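Local coordinates for avidin-related protein 4/5 (Gallus gallus, PDB 1Y55) that binds biotin with high affinity in a pocket inside an eight-stranded antiparallel beta-barrel, at residues Ser16-Arg21 and Ser47-Ile52; Gly31-Ala36 and Gly114-Thr119; Phe64-Asn69 and Thr75-Gln80. The protein carries 1 engineered substitution. One frame throughout, in Å; residues are numbered along the deposited sequence.

Interaction 1. Residues Ser16-Arg21 and Ser47-Ile52; sequences SIMTIR and SPLLGI. With BTN (biotin), chain C.
The interior of the avidin barrel brings Met18 and Ile20 of strand 17-20 against Leu49 of strand 47-53, over the strand 28-34 that lies between them in the sheet. No backbone bond can join two strands so placed: Ile20 CA and Leu49 CA, the nearest pair, are 8.3 Å apart, and apolar side chains alone make the contact. Leu49 does the reaching. Its chi1 of 69° sets CG between the backbone N and the carbonyl carbon, and the two methyls fork to different neighbours. CD2 comes within 4.2 Å of Met18 SD, so the thioether sulfur rather than the end methyl is what Leu49 meets; CD1 lies 4.4 Å from Ile20 CG1. These are loose van der Waals distances; only 113 Å² is buried between the segments, and in this up-and-down barrel the same side chains also pack on other strands. Met18 also packs on Trp10, Tyr33 and Phe64, Ile20 on Leu6 and Phe29, and Leu49 on Phe64 and Val66. On the outer side of strand 47-53, Leu50 packs on Leu50 of the second subunit.

Where 16-21 begins, apolar packing gives way to the biotin site. With OG anti to the carbonyl carbon (chi1 -59°), the Ser16 hydroxyl is turned to biotin O3 and donates to it over 2.7 Å; Ser16 CB also stands close to that oxygen, at 3.3 Å. The backbone N of Ala36 gives its hydrogen to the same OG, which leaves the serine proton for the ligand and fixes its direction. Asn12 OD1 takes the hydrogen of Ser16 N, while Asn12 ND2 bonds to biotin itself, so two pocket residues hold each other.

Interaction 2. Residues Gly31-Ala36 and Gly114-Thr119; sequences GTYLTA and GYNNFT. With BTN (biotin), chain C.
The hydroxyl of Tyr33 meets the edge of the Phe118 ring deep in the barrel, Tyr33 OH lying 3.5 Å from Phe118 CZ and near the ring plane. Behind it Tyr33 CE2 is 4.1 Å from the same CZ, and further direct contact is slight, with Tyr33 OH 4.3 Å from Asn116 OD1: the CA atoms of Tyr33 and Phe118 are 12.4 Å apart and the segments bury just 84 Å² between them. Close fit comes instead from biotin, whose ureido ring bridges the two strands across the pocket characteristic of avidins. With CG swung roughly anti to the backbone N (chi1 -159°), the phenol reaches inward and its OH donates to O3 at 2.7 Å, the acceptor lying in the ring plane. Biotin N2 gives a nearly straight bond (174°, 2.9 Å) to Thr35 OG1, whose own hydroxyl hydrogen is then directed to Val37 O. From strand 111-120, Asn116 OD1 takes the other ureido hydrogen, from N1, at 2.8 Å and 168°; Asn13 OD1 binds Asn116 ND2 and so fixes the rotation of the amide. A phenylalanine in place of Tyr33 would probably leave O3 without one of its hydroxyl donors and open a small gap beside Phe118 CZ. On the outer, partly exposed side of strand 111-120 the packing is between chains, where Tyr115 stacks on Tyr115 of the third subunit.

Interaction 3. Residues Phe64-Asn69 and Thr75-Gln80; sequences FTVHWN and TVFTGQ. With BTN (biotin), chain C.
The Trp68 indole is sandwiched: biotin C9 lies 3.6 Å above one face, over its centre, and Val66 CG1 sits 3.4 Å above the other, toward the rim. At the edge, in the ring plane, NE1 donates to Thr75 OG1 at 2.9 Å (154°), a bond that holds the indole in its rotation between valine and ligand. The second aromatic group is Phe64, with Phe77 CB over one face, 3.8 Å from the ring centroid in a CH-pi contact, and Val66 CG2 in plane at its edge. The rings of Phe64 and Phe77 are nearly parallel, their planes at 18°, but slid so far that they barely overlap; the closest approach is Phe64 CE1 to Phe77 CD1 at 3.3 Å.

All this hangs on the antiparallel hairpin of strands 61-67 and 74-83. Phe64-Phe77 and Val66-Thr75 are hydrogen-bonded pairs, Thr65-Val76 the non-hydrogen-bonded pair between them. Phe64 and Phe77 exchange both backbone bonds, and Val66 N to Thr75 O is the shortest at 2.8 Å, while the return bond from Thr75 N to Val66 O is longer. Phe64, Val66, Thr75 and Phe77 face the barrel interior. On the outer face Thr65 and Val76 lie side by side and point the same way, with Val76 against Val76 of the second subunit. With OG1 anti to the carbonyl carbon (chi1 -58°), the Thr75 hydroxyl reaches both the indole N-H and the ligand, 3.5 Å from biotin S1, while Phe77 CZ borders the ureido ring near N1.

In the fold
All three contacts line one barrel and touch the same biotin: interactions 1 and 2 bond to its ureido group, whereas interaction 3 packs on its thioether sulfur and valeryl chain. Their centres are about 8 to 9 Å apart. Strand 28-34 of interaction 2 lies between the two strands of interaction 1, with Tyr33 N bonded to Ser47 O at 2.8 Å. Interaction 1 passes into interaction 3 by sheet pairing too, Thr65 N lying 2.9 Å from Leu50 O. Interactions 2 and 3 meet through rings: Tyr33 OH is 3.4 Å from Phe77 CZ, and Tyr33 stands roughly perpendicular to Trp68, its CD1 3.6 Å from Trp68 CH2.

Interaction 1. Residues Ser16-Arg21 and Ser47-Ile52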
loop_
_atom_site.group_PDB
_atom_site.type_symbol
_atom_site.label_atom_id
_atom_site.label_comp_id
_atom_site.label_asym_id
_atom_site.label_seq_id
_atom_site.Cartn_x
_atom_site.Cartn_y
_atom_site.Cartn_z
ATOM N N SER A 16 -4.907 16.009 -12.391
ATOM C CA SER A 16 -6.310 15.635 -12.311
ATOM C C SER A 16 -7.105 16.697 -11.581
ATOM O O SER A 16 -6.561 17.407 -10.743
ATOM C CB SER A 16 -6.444 14.308 -11.588
ATOM O OG SER A 16 -5.725 13.309 -12.273
ATOM N N ILE A 17 -8.395 16.775 -11.884
ATOM C CA ILE A 17 -9.303 17.730 -11.258
ATOM C C ILE A 17 -10.440 16.981 -10.599
ATOM O O ILE A 17 -10.992 16.066 -11.179
ATOM C CB ILE A 17 -9.885 18.720 -12.279
ATOM C CG1 ILE A 17 -8.767 19.496 -12.947
ATOM C CG2 ILE A 17 -10.903 19.652 -11.622
ATOM C CD1 ILE A 17 -9.263 20.385 -14.058
ATOM N N MET A 18 -10.821 17.372 -9.387
ATOM C CA MET A 18 -12.066 16.863 -8.845
ATOM C C MET A 18 -12.879 18.010 -8.288
ATOM O O MET A 18 -12.362 19.027 -7.830
ATOM C CB MET A 18 -11.879 15.776 -7.821
ATOM C CG MET A 18 -11.174 16.227 -6.639
ATOM S SD MET A 18 -11.180 14.860 -5.334
ATOM C CE MET A 18 -10.394 15.745 -4.036
ATOM N N THR A 19 -14.184 17.807 -8.325
ATOM C CA THR A 19 -15.154 18.769 -7.868
ATOM C C THR A 19 -16.046 18.072 -6.863
ATOM O O THR A 19 -16.669 17.070 -7.170
ATOM C CB THR A 19 -15.987 19.270 -9.034
ATOM O OG1 THR A 19 -15.118 19.766 -10.068
ATOM C CG2 THR A 19 -16.849 20.462 -8.609
ATOM N N ILE A 20 -16.098 18.610 -5.659
ATOM C CA ILE A 20 -16.860 18.020 -4.580
ATOM C C ILE A 20 -17.998 18.966 -4.223
ATOM O O ILE A 20 -17.802 20.187 -4.098
ATOM C CB ILE A 20 -15.945 17.740 -3.386
ATOM C CG1 ILE A 20 -14.941 16.653 -3.795
ATOM C CG2 ILE A 20 -16.762 17.312 -2.141
ATOM C CD1 ILE A 20 -13.890 16.277 -2.788
ATOM N N ARG A 21 -19.182 18.393 -4.035
ATOM C CA ARG A 21 -20.385 19.154 -3.756
ATOM C C ARG A 21 -20.533 19.328 -2.233
ATOM O O ARG A 21 -19.566 19.168 -1.490
ATOM C CB ARG A 21 -21.590 18.454 -4.402
ATOM C CG ARG A 21 -21.473 18.277 -5.924
ATOM C CD ARG A 21 -22.746 17.760 -6.579
ATOM N NE ARG A 21 -22.614 17.526 -8.022
ATOM C CZ ARG A 21 -22.164 16.408 -8.585
ATOM N NH1 ARG A 21 -21.770 15.387 -7.842
ATOM N NH2 ARG A 21 -22.105 16.308 -9.908
ATOM N N SER A 47 -15.979 11.062 -14.128
ATOM C CA SER A 47 -16.448 9.924 -13.347
ATOM C C SER A 47 -16.925 10.371 -11.972
ATOM O O SER A 47 -16.387 11.306 -11.381
ATOM C CB SER A 47 -15.331 8.903 -13.220
ATOM O OG SER A 47 -15.009 8.354 -14.495
ATOM N N PRO A 48 -17.938 9.701 -11.440
ATOM C CA PRO A 48 -18.489 10.075 -10.130
ATOM C C PRO A 48 -17.667 9.566 -8.959
ATOM O O PRO A 48 -17.035 8.514 -9.033
ATOM C CB PRO A 48 -19.868 9.421 -10.150
ATOM C CG PRO A 48 -19.653 8.186 -10.955
ATOM C CD PRO A 48 -18.706 8.596 -12.049
ATOM N N LEU A 49 -17.745 10.324 -7.868
ATOM C CA LEU A 49 -17.152 9.927 -6.596
ATOM C C LEU A 49 -18.165 10.092 -5.468
ATOM O O LEU A 49 -19.105 10.890 -5.550
ATOM C CB LEU A 49 -15.857 10.702 -6.294
ATOM C CG LEU A 49 -15.987 12.196 -5.976
ATOM C CD1 LEU A 49 -16.224 12.461 -4.488
ATOM C CD2 LEU A 49 -14.762 12.960 -6.439
ATOM N N LEU A 50 -17.964 9.310 -4.413
ATOM C CA LEU A 50 -18.813 9.319 -3.226
ATOM C C LEU A 50 -17.923 9.046 -2.035
ATOM O O LEU A 50 -17.151 8.096 -2.071
ATOM C CB LEU A 50 -19.844 8.220 -3.348
ATOM C CG LEU A 50 -21.022 8.188 -2.419
ATOM C CD1 LEU A 50 -21.803 9.491 -2.465
ATOM C CD2 LEU A 50 -21.923 7.024 -2.844
ATOM N N GLY A 51 -18.030 9.841 -0.978
ATOM C CA GLY A 51 -17.185 9.665 0.184
ATOM C C GLY A 51 -17.753 10.233 1.464
ATOM O O GLY A 51 -18.886 10.701 1.516
ATOM N N ILE A 52 -16.935 10.131 2.504
ATOM C CA ILE A 52 -17.268 10.636 3.829
ATOM C C ILE A 52 -16.053 11.301 4.437
ATOM O O ILE A 52 -14.957 10.727 4.431
ATOM C CB ILE A 52 -17.772 9.539 4.798
ATOM C CG1 ILE A 52 -18.652 8.479 4.122
ATOM C CG2 ILE A 52 -18.542 10.195 5.933
ATOM C CD1 ILE A 52 -19.024 7.331 5.052
HETATM C C11 BTN C . -8.337 3.617 -15.214
HETATM O O11 BTN C . -7.034 3.781 -15.590
HETATM O O12 BTN C . -9.053 2.638 -15.667
HETATM C C10 BTN C . -8.987 4.543 -14.284
HETATM C C9 BTN C . -8.233 5.824 -14.015
HETATM C C8 BTN C . -7.241 5.680 -12.865
HETATM C C7 BTN C . -6.503 6.997 -12.600
HETATM C C2 BTN C . -5.619 6.961 -11.323
HETATM S S1 BTN C . -6.506 6.923 -9.793
HETATM C C6 BTN C . -4.941 7.163 -8.930
HETATM C C5 BTN C . -4.187 8.211 -9.746
HETATM N N1 BTN C . -4.520 9.574 -9.378
HETATM C C3 BTN C . -5.115 10.200 -10.379
HETATM O O3 BTN C . -5.529 11.454 -10.304
HETATM N N2 BTN C . -5.236 9.432 -11.443
HETATM C C4 BTN C . -4.632 8.129 -11.216
#

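Interaction 2. Residues Gly31-Ala36 and Gly114-Thr119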
loop_
_atom_site.group_PDB
_atom_site.type_symbol
_atom_site.label_atom_id
_atom_site.label_comp_id
_atom_site.label_asym_id
_atom_site.label_seq_id
_atom_site.Cartn_x
_atom_site.Cartn_y
_atom_site.Cartn_z
ATOM N N GLY A 31 -19.357 13.993 -5.856
ATOM C CA GLY A 31 -18.612 14.850 -6.730
ATOM C C GLY A 31 -18.261 14.150 -8.018
ATOM O O GLY A 31 -18.781 13.088 -8.352
ATOM N N THR A 32 -17.356 14.776 -8.752
ATOM C CA THR A 32 -16.840 14.223 -10.001
ATOM C C THR A 32 -15.322 14.314 -10.011
ATOM O O THR A 32 -14.719 15.141 -9.328
ATOM C CB THR A 32 -17.403 14.938 -11.226
ATOM O OG1 THR A 32 -16.974 16.306 -11.193
ATOM C CG2 THR A 32 -18.929 14.927 -11.256
ATOM N N TYR A 33 -14.729 13.442 -10.811
ATOM C CA TYR A 33 -13.287 13.307 -10.893
ATOM C C TYR A 33 -12.913 13.198 -12.368
ATOM O O TYR A 33 -13.429 12.317 -13.057
ATOM C CB TYR A 33 -12.826 12.060 -10.127
ATOM C CG TYR A 33 -11.377 12.079 -9.709
ATOM C CD1 TYR A 33 -10.354 11.832 -10.620
ATOM C CD2 TYR A 33 -11.019 12.339 -8.396
ATOM C CE1 TYR A 33 -9.015 11.846 -10.229
ATOM C CE2 TYR A 33 -9.694 12.353 -8.004
ATOM C CZ TYR A 33 -8.695 12.115 -8.918
ATOM O OH TYR A 33 -7.395 12.154 -8.476
ATOM N N LEU A 34 -12.029 14.083 -12.830
ATOM C CA LEU A 34 -11.494 14.043 -14.190
ATOM C C LEU A 34 -10.005 13.712 -14.064
ATOM O O LEU A 34 -9.190 14.564 -13.712
ATOM C CB LEU A 34 -11.713 15.368 -14.921
ATOM C CG LEU A 34 -11.325 15.346 -16.391
ATOM C CD1 LEU A 34 -12.131 14.331 -17.180
ATOM C CD2 LEU A 34 -11.485 16.728 -16.993
ATOM N N THR A 35 -9.670 12.445 -14.273
ATOM C CA THR A 35 -8.284 12.041 -14.172
ATOM C C THR A 35 -7.483 12.522 -15.376
ATOM O O THR A 35 -7.968 12.496 -16.506
ATOM C CB THR A 35 -8.135 10.531 -13.977
ATOM O OG1 THR A 35 -6.735 10.240 -13.821
ATOM C CG2 THR A 35 -8.696 9.705 -15.145
ATOM N N ALA A 36 -6.248 12.961 -15.123
ATOM C CA ALA A 36 -5.355 13.351 -16.204
ATOM C C ALA A 36 -4.729 12.143 -16.895
ATOM O O ALA A 36 -4.271 12.260 -18.041
ATOM C CB ALA A 36 -4.261 14.252 -15.675
ATOM N N GLY A 114 -0.637 4.378 -4.661
ATOM C CA GLY A 114 0.092 5.613 -4.878
ATOM C C GLY A 114 -0.367 6.730 -3.964
ATOM O O GLY A 114 -1.112 6.506 -3.006
ATOM N N TYR A 115 0.105 7.930 -4.282
ATOM C CA TYR A 115 -0.184 9.129 -3.504
ATOM C C TYR A 115 -0.774 10.195 -4.393
ATOM O O TYR A 115 -0.637 10.163 -5.608
ATOM C CB TYR A 115 1.070 9.684 -2.816
ATOM C CG TYR A 115 2.079 10.370 -3.694
ATOM C CD1 TYR A 115 2.063 11.756 -3.855
ATOM C CD2 TYR A 115 3.081 9.660 -4.335
ATOM C CE1 TYR A 115 3.018 12.402 -4.615
ATOM C CE2 TYR A 115 4.043 10.301 -5.088
ATOM C CZ TYR A 115 4.016 11.666 -5.212
ATOM O OH TYR A 115 4.991 12.274 -5.963
ATOM N N ASN A 116 -1.386 11.206 -3.796
ATOM C CA ASN A 116 -1.697 12.428 -4.508
ATOM C C ASN A 116 -1.842 13.568 -3.520
ATOM O O ASN A 116 -2.520 13.440 -2.504
ATOM C CB ASN A 116 -3.012 12.345 -5.310
ATOM C CG ASN A 116 -2.878 11.697 -6.679
ATOM O OD1 ASN A 116 -3.616 10.760 -6.990
ATOM N ND2 ASN A 116 -2.011 12.244 -7.526
ATOM N N ASN A 117 -1.268 14.711 -3.874
ATOM C CA ASN A 117 -1.432 15.947 -3.130
ATOM C C ASN A 117 -2.356 16.852 -3.910
ATOM O O ASN A 117 -2.146 17.050 -5.102
ATOM C CB ASN A 117 -0.050 16.578 -2.947
ATOM C CG ASN A 117 0.925 15.618 -2.250
ATOM O OD1 ASN A 117 0.578 15.042 -1.248
ATOM N ND2 ASN A 117 2.117 15.434 -2.799
ATOM N N PHE A 118 -3.388 17.381 -3.249
ATOM C CA PHE A 118 -4.366 18.247 -3.906
ATOM C C PHE A 118 -4.316 19.641 -3.284
ATOM O O PHE A 118 -4.175 19.799 -2.069
ATOM C CB PHE A 118 -5.819 17.756 -3.743
ATOM C CG PHE A 118 -6.143 16.415 -4.382
ATOM C CD1 PHE A 118 -6.918 16.354 -5.535
ATOM C CD2 PHE A 118 -5.753 15.221 -3.798
ATOM C CE1 PHE A 118 -7.280 15.133 -6.106
ATOM C CE2 PHE A 118 -6.109 14.005 -4.364
ATOM C CZ PHE A 118 -6.878 13.958 -5.512
ATOM N N THR A 119 -4.502 20.645 -4.144
ATOM C CA THR A 119 -4.706 22.019 -3.709
ATOM C C THR A 119 -5.913 22.588 -4.446
ATOM O O THR A 119 -6.359 22.057 -5.451
ATOM C CB THR A 119 -3.459 22.883 -3.962
ATOM O OG1 THR A 119 -3.093 22.810 -5.341
ATOM C CG2 THR A 119 -2.247 22.391 -3.151
HETATM C C11 BTN C . -8.337 3.617 -15.214
HETATM O O11 BTN C . -7.034 3.781 -15.590
HETATM O O12 BTN C . -9.053 2.638 -15.667
HETATM C C10 BTN C . -8.987 4.543 -14.284
HETATM C C9 BTN C . -8.233 5.824 -14.015
HETATM C C8 BTN C . -7.241 5.680 -12.865
HETATM C C7 BTN C . -6.503 6.997 -12.600
HETATM C C2 BTN C . -5.619 6.961 -11.323
HETATM S S1 BTN C . -6.506 6.923 -9.793
HETATM C C6 BTN C . -4.941 7.163 -8.930
HETATM C C5 BTN C . -4.187 8.211 -9.746
HETATM N N1 BTN C . -4.520 9.574 -9.378
HETATM C C3 BTN C . -5.115 10.200 -10.379
HETATM O O3 BTN C . -5.529 11.454 -10.304
HETATM N N2 BTN C . -5.236 9.432 -11.443
HETATM C C4 BTN C . -4.632 8.129 -11.216
#

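Interaction 3. Residues Phe64-Asn69 and Thr75-Gln80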
loop_
_atom_site.group_PDB
_atom_site.type_symbol
_atom_site.label_atom_id
_atom_site.label_comp_id
_atom_site.label_asym_id
_atom_site.label_seq_id
_atom_site.Cartn_x
_atom_site.Cartn_y
_atom_site.Cartn_z
ATOM N N PHE A 64 -12.909 8.548 -0.141
ATOM C CA PHE A 64 -13.891 8.506 -1.197
ATOM C C PHE A 64 -13.546 7.423 -2.199
ATOM O O PHE A 64 -12.406 6.997 -2.324
ATOM C CB PHE A 64 -14.122 9.888 -1.863
ATOM C CG PHE A 64 -12.914 10.513 -2.531
ATOM C CD1 PHE A 64 -12.613 10.248 -3.867
ATOM C CD2 PHE A 64 -12.125 11.410 -1.843
ATOM C CE1 PHE A 64 -11.538 10.860 -4.486
ATOM C CE2 PHE A 64 -11.046 12.013 -2.472
ATOM C CZ PHE A 64 -10.764 11.727 -3.793
ATOM N N THR A 65 -14.576 7.006 -2.927
ATOM C CA THR A 65 -14.498 6.037 -4.004
ATOM C C THR A 65 -14.801 6.731 -5.310
ATOM O O THR A 65 -15.779 7.482 -5.398
ATOM C CB THR A 65 -15.558 4.943 -3.766
ATOM O OG1 THR A 65 -15.282 4.254 -2.543
ATOM C CG2 THR A 65 -15.532 3.897 -4.872
ATOM N N VAL A 66 -13.984 6.465 -6.328
ATOM C CA VAL A 66 -14.250 6.882 -7.698
ATOM C C VAL A 66 -14.626 5.657 -8.512
ATOM O O VAL A 66 -13.848 4.719 -8.655
ATOM C CB VAL A 66 -13.033 7.566 -8.356
ATOM C CG1 VAL A 66 -13.408 8.058 -9.742
ATOM C CG2 VAL A 66 -12.535 8.718 -7.505
ATOM N N HIS A 67 -15.847 5.671 -9.049
ATOM C CA HIS A 67 -16.305 4.662 -9.993
ATOM C C HIS A 67 -15.961 5.159 -11.398
ATOM O O HIS A 67 -16.629 6.039 -11.941
ATOM C CB HIS A 67 -17.820 4.414 -9.834
ATOM C CG HIS A 67 -18.463 3.726 -11.002
ATOM N ND1 HIS A 67 -18.920 2.421 -11.042
ATOM C CD2 HIS A 67 -18.716 4.236 -12.225
ATOM C CE1 HIS A 67 -19.451 2.183 -12.237
ATOM N NE2 HIS A 67 -19.325 3.269 -12.977
ATOM N N TRP A 68 -14.908 4.619 -11.999
ATOM C CA TRP A 68 -14.501 5.075 -13.319
ATOM C C TRP A 68 -15.592 4.700 -14.328
ATOM O O TRP A 68 -16.014 3.548 -14.396
ATOM C CB TRP A 68 -13.149 4.472 -13.701
ATOM C CG TRP A 68 -12.098 4.852 -12.707
ATOM C CD1 TRP A 68 -11.523 4.029 -11.784
ATOM C CD2 TRP A 68 -11.583 6.174 -12.436
ATOM N NE1 TRP A 68 -10.659 4.738 -10.987
ATOM C CE2 TRP A 68 -10.680 6.056 -11.365
ATOM C CE3 TRP A 68 -11.779 7.445 -13.006
ATOM C CZ2 TRP A 68 -9.978 7.141 -10.860
ATOM C CZ3 TRP A 68 -11.077 8.519 -12.508
ATOM C CH2 TRP A 68 -10.190 8.365 -11.452
ATOM N N ASN A 69 -16.029 5.675 -15.122
ATOM C CA ASN A 69 -17.114 5.449 -16.065
ATOM C C ASN A 69 -16.653 4.888 -17.397
ATOM O O ASN A 69 -17.465 4.683 -18.289
ATOM C CB ASN A 69 -17.906 6.733 -16.296
ATOM C CG ASN A 69 -18.986 6.952 -15.254
ATOM O OD1 ASN A 69 -19.167 6.175 -14.307
ATOM N ND2 ASN A 69 -19.717 8.048 -15.427
ATOM N N THR A 75 -11.112 3.276 -7.916
ATOM C CA THR A 75 -10.077 3.786 -7.020
ATOM C C THR A 75 -10.700 4.264 -5.720
ATOM O O THR A 75 -11.765 4.870 -5.731
ATOM C CB THR A 75 -9.288 4.932 -7.651
ATOM O OG1 THR A 75 -8.726 4.432 -8.867
ATOM C CG2 THR A 75 -8.146 5.424 -6.752
ATOM N N VAL A 76 -10.017 4.027 -4.609
ATOM C CA VAL A 76 -10.338 4.686 -3.352
ATOM C C VAL A 76 -9.174 5.563 -2.942
ATOM O O VAL A 76 -8.011 5.205 -3.119
ATOM C CB VAL A 76 -10.687 3.680 -2.229
ATOM C CG1 VAL A 76 -11.995 2.949 -2.546
ATOM C CG2 VAL A 76 -9.565 2.673 -1.979
ATOM N N PHE A 77 -9.520 6.716 -2.385
ATOM C CA PHE A 77 -8.576 7.674 -1.826
ATOM C C PHE A 77 -8.890 7.891 -0.350
ATOM O O PHE A 77 -10.062 7.983 0.028
ATOM C CB PHE A 77 -8.713 9.053 -2.495
ATOM C CG PHE A 77 -8.277 9.124 -3.929
ATOM C CD1 PHE A 77 -9.102 8.665 -4.947
ATOM C CD2 PHE A 77 -7.064 9.715 -4.278
ATOM C CE1 PHE A 77 -8.720 8.793 -6.273
ATOM C CE2 PHE A 77 -6.684 9.827 -5.619
ATOM C CZ PHE A 77 -7.510 9.354 -6.595
ATOM N N THR A 78 -7.859 8.007 0.474
ATOM C CA THR A 78 -8.052 8.467 1.844
ATOM C C THR A 78 -6.963 9.449 2.202
ATOM O O THR A 78 -5.863 9.392 1.670
ATOM C CB THR A 78 -8.145 7.271 2.797
ATOM O OG1 THR A 78 -8.550 7.690 4.105
ATOM C CG2 THR A 78 -6.828 6.550 2.965
ATOM N N GLY A 79 -7.254 10.356 3.104
ATOM C CA GLY A 79 -6.284 11.356 3.474
ATOM C C GLY A 79 -6.820 12.311 4.503
ATOM O O GLY A 79 -7.799 12.023 5.204
ATOM N N GLN A 80 -6.145 13.453 4.588
ATOM C CA GLN A 80 -6.473 14.482 5.567
ATOM C C GLN A 80 -6.366 15.847 4.905
ATOM O O GLN A 80 -5.504 16.074 4.059
ATOM C CB GLN A 80 -5.552 14.359 6.798
ATOM C CG GLN A 80 -5.920 15.272 7.957
ATOM C CD GLN A 80 -5.184 14.979 9.265
ATOM O OE1 GLN A 80 -5.466 15.673 10.279
ATOM N NE2 GLN A 80 -4.303 14.043 9.296
HETATM C C11 BTN C . -8.337 3.617 -15.214
HETATM O O11 BTN C . -7.034 3.781 -15.590
HETATM O O12 BTN C . -9.053 2.638 -15.667
HETATM C C10 BTN C . -8.987 4.543 -14.284
HETATM C C9 BTN C . -8.233 5.824 -14.015
HETATM C C8 BTN C . -7.241 5.680 -12.865
HETATM C C7 BTN C . -6.503 6.997 -12.600
HETATM C C2 BTN C . -5.619 6.961 -11.323
HETATM S S1 BTN C . -6.506 6.923 -9.793
HETATM C C6 BTN C . -4.941 7.163 -8.930
HETATM C C5 BTN C . -4.187 8.211 -9.746
HETATM N N1 BTN C . -4.520 9.574 -9.378
HETATM C C3 BTN C . -5.115 10.200 -10.379
HETATM O O3 BTN C . -5.529 11.454 -10.304
HETATM N N2 BTN C . -5.236 9.432 -11.443
HETATM C C4 BTN C . -4.632 8.129 -11.216
#